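Long-range contact in putative nucleic acid-binding lipoprotein (Klebsiella pneumoniae subsp. pneumoniae MGH 78578, PDB 3F1Z), which is a putative lipoprotein of unknown function whose OB-fold suggests that it may bind nucleic acid: residues V112-Q117 against L126-V131. Residues are numbered along the deposited sequence; the frame is centred on the assembly and turned at random.
Sequences VGQVHQ and LQNPKV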
loop_
_atom_site.group_PDB
_atom_site.type_symbol
_atom_site.label_atom_id
_atom_site.label_comp_id
_atom_site.label_asym_id
_atom_site.label_seq_id
_atom_site.Cartn_x
_atom_site.Cartn_y
_atom_site.Cartn_z
ATOM N N VAL A 112 -3.747 -0.730 -5.365
ATOM C CA VAL A 112 -4.954 -0.764 -4.558
ATOM C C VAL A 112 -4.643 -1.685 -3.395
ATOM O O VAL A 112 -4.057 -2.740 -3.598
ATOM C CB VAL A 112 -6.134 -1.345 -5.308
ATOM C CG1 VAL A 112 -7.426 -1.421 -4.365
ATOM C CG2 VAL A 112 -6.424 -0.490 -6.412
ATOM N N GLY A 113 -5.038 -1.304 -2.188
ATOM C CA GLY A 113 -4.787 -2.124 -1.027
ATOM C C GLY A 113 -5.849 -1.871 -0.006
ATOM O O GLY A 113 -6.570 -0.855 -0.116
ATOM N N GLN A 114 -5.919 -2.752 1.004
ATOM C CA GLN A 114 -6.940 -2.683 2.048
ATOM C C GLN A 114 -6.368 -2.304 3.391
ATOM O O GLN A 114 -5.313 -2.794 3.781
ATOM C CB GLN A 114 -7.654 -4.009 2.159
ATOM C CG GLN A 114 -8.882 -3.949 3.047
ATOM C CD GLN A 114 -9.644 -5.261 3.108
ATOM O OE1 GLN A 114 -9.041 -6.340 3.082
ATOM N NE2 GLN A 114 -10.959 -5.175 3.215
ATOM N N VAL A 115 -7.065 -1.421 4.111
ATOM C CA VAL A 115 -6.621 -1.004 5.443
ATOM C C VAL A 115 -7.128 -1.968 6.486
ATOM O O VAL A 115 -8.330 -2.233 6.607
ATOM C CB VAL A 115 -7.110 0.406 5.822
ATOM C CG1 VAL A 115 -6.623 0.780 7.225
ATOM C CG2 VAL A 115 -6.635 1.447 4.800
ATOM N N HIS A 116 -6.176 -2.566 7.183
ATOM C CA HIS A 116 -6.431 -3.447 8.319
ATOM C C HIS A 116 -6.032 -2.623 9.523
ATOM O O HIS A 116 -5.539 -1.495 9.372
ATOM C CB HIS A 116 -5.597 -4.724 8.186
ATOM C CG HIS A 116 -6.139 -5.675 7.165
ATOM N ND1 HIS A 116 -5.724 -6.987 7.072
ATOM C CD2 HIS A 116 -7.092 -5.512 6.218
ATOM C CE1 HIS A 116 -6.362 -7.576 6.074
ATOM N NE2 HIS A 116 -7.222 -6.714 5.558
ATOM N N GLN A 117 -6.250 -3.149 10.713
ATOM C CA GLN A 117 -5.968 -2.372 11.922
ATOM C C GLN A 117 -4.476 -1.973 11.994
ATOM O O GLN A 117 -3.595 -2.771 11.705
ATOM C CB GLN A 117 -6.416 -3.134 13.188
ATOM C CG GLN A 117 -6.528 -2.219 14.436
ATOM C CD GLN A 117 -7.752 -1.268 14.433
ATOM O OE1 GLN A 117 -7.643 -0.060 14.148
ATOM N NE2 GLN A 117 -8.916 -1.824 14.745
ATOM N N LEU A 126 -0.649 -1.606 3.888
ATOM C CA LEU A 126 -1.807 -2.014 3.118
ATOM C C LEU A 126 -1.701 -3.516 2.780
ATOM O O LEU A 126 -0.615 -4.009 2.447
ATOM C CB LEU A 126 -1.977 -1.138 1.873
ATOM C CG LEU A 126 -2.372 0.308 2.202
ATOM C CD1 LEU A 126 -2.580 1.138 0.939
ATOM C CD2 LEU A 126 -3.627 0.322 3.035
ATOM N N GLN A 127 -2.828 -4.205 2.929
ATOM C CA GLN A 127 -2.946 -5.645 2.779
ATOM C C GLN A 127 -3.706 -6.014 1.510
ATOM O O GLN A 127 -4.412 -5.178 0.962
ATOM C CB GLN A 127 -3.726 -6.186 3.994
ATOM C CG GLN A 127 -3.099 -5.790 5.321
ATOM C CD GLN A 127 -1.714 -6.383 5.515
ATOM O OE1 GLN A 127 -1.484 -7.532 5.155
ATOM N NE2 GLN A 127 -0.784 -5.609 6.083
ATOM N N ASN A 128 -3.592 -7.288 1.096
ATOM C CA ASN A 128 -4.267 -7.844 -0.124
ATOM C C ASN A 128 -4.167 -6.953 -1.350
ATOM O O ASN A 128 -5.125 -6.714 -2.023
ATOM C CB ASN A 128 -5.710 -8.160 0.166
ATOM C CG ASN A 128 -5.848 -9.159 1.286
ATOM O OD1 ASN A 128 -5.232 -10.248 1.256
ATOM N ND2 ASN A 128 -6.658 -8.811 2.306
ATOM N N PRO A 129 -2.974 -6.460 -1.636
ATOM C CA PRO A 129 -2.891 -5.472 -2.665
ATOM C C PRO A 129 -2.992 -5.965 -4.050
ATOM O O PRO A 129 -2.770 -7.147 -4.305
ATOM C CB PRO A 129 -1.501 -4.849 -2.455
ATOM C CG PRO A 129 -0.913 -5.528 -1.321
ATOM C CD PRO A 129 -1.677 -6.731 -1.013
ATOM N N LYS A 130 -3.230 -5.025 -4.957
ATOM C CA LYS A 130 -3.354 -5.329 -6.387
ATOM C C LYS A 130 -2.694 -4.196 -7.177
ATOM O O LYS A 130 -3.049 -3.018 -7.004
ATOM C CB LYS A 130 -4.832 -5.468 -6.758
ATOM C CG LYS A 130 -5.114 -5.937 -8.166
ATOM C CD LYS A 130 -6.642 -5.708 -8.548
ATOM C CE LYS A 130 -7.093 -6.276 -9.918
ATOM N NZ LYS A 130 -8.644 -6.055 -10.079
ATOM N N VAL A 131 -1.696 -4.530 -7.990
ATOM C CA VAL A 131 -1.052 -3.506 -8.782
ATOM C C VAL A 131 -1.954 -3.156 -9.961
ATOM O O VAL A 131 -2.345 -4.027 -10.713
ATOM C CB VAL A 131 0.343 -3.922 -9.272
ATOM C CG1 VAL A 131 0.892 -2.860 -10.300
ATOM C CG2 VAL A 131 1.302 -4.107 -8.076
#
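An antiparallel strand pair of the OB-fold barrel, interrupted by a beta bulge, joins Val-112 to Lys-130 and Gln-114 to Gln-127. Each is a hydrogen-bonded pair: Val-112 N reaches Lys-130 O at 2.9 Å and Lys-130 N returns to Val-112 O, while Gln-114 N bonds to Gln-127 O and Gln-127 N to Gln-114 O, the last nearly straight at 174°. Between the pairs, the single residue Gly-113 lies opposite two, Asn-128 and Pro-129, and packs against Pro-129; Asn-128 adopts a left-handed backbone conformation where the chain turns a corner. Gly-113 CA lies 4.2 Å from Leu-126 CB and 3.7 Å from Gln-127 O.

Beyond the pairs, Gln-127 crosses His-116 at about a right angle. Its CG, anti to the carbonyl carbon (chi1 -55°), sits over one face of the imidazole, 3.6 Å from the ring centroid and displaced toward ND1, in a CH-pi contact. The ring's rotation is fixed further by NE2, which donates to Gln-114 OE1 at 3.1 Å; the acceptor lies close to the ring plane, although NE2 stands above the plane of the Gln-114 amide. Leu-126 CD2 touches Val-115 CG2 at 3.7 Å and also packs against Gln-114 O.

Strand 51-65 flanks 108-114, with Gly-113 bonded to Val-52, and Gln-114 NE2 reaches Gly-49 O. Lys-130 forms a salt bridge with Asp-18 of helix 18-22. On one side of the corner at Asn-128, strand 125-127 pairs with 88-93, Leu-126 bonding to Thr-89 and Asn-91; on the other, 129-131 pairs with 108-114.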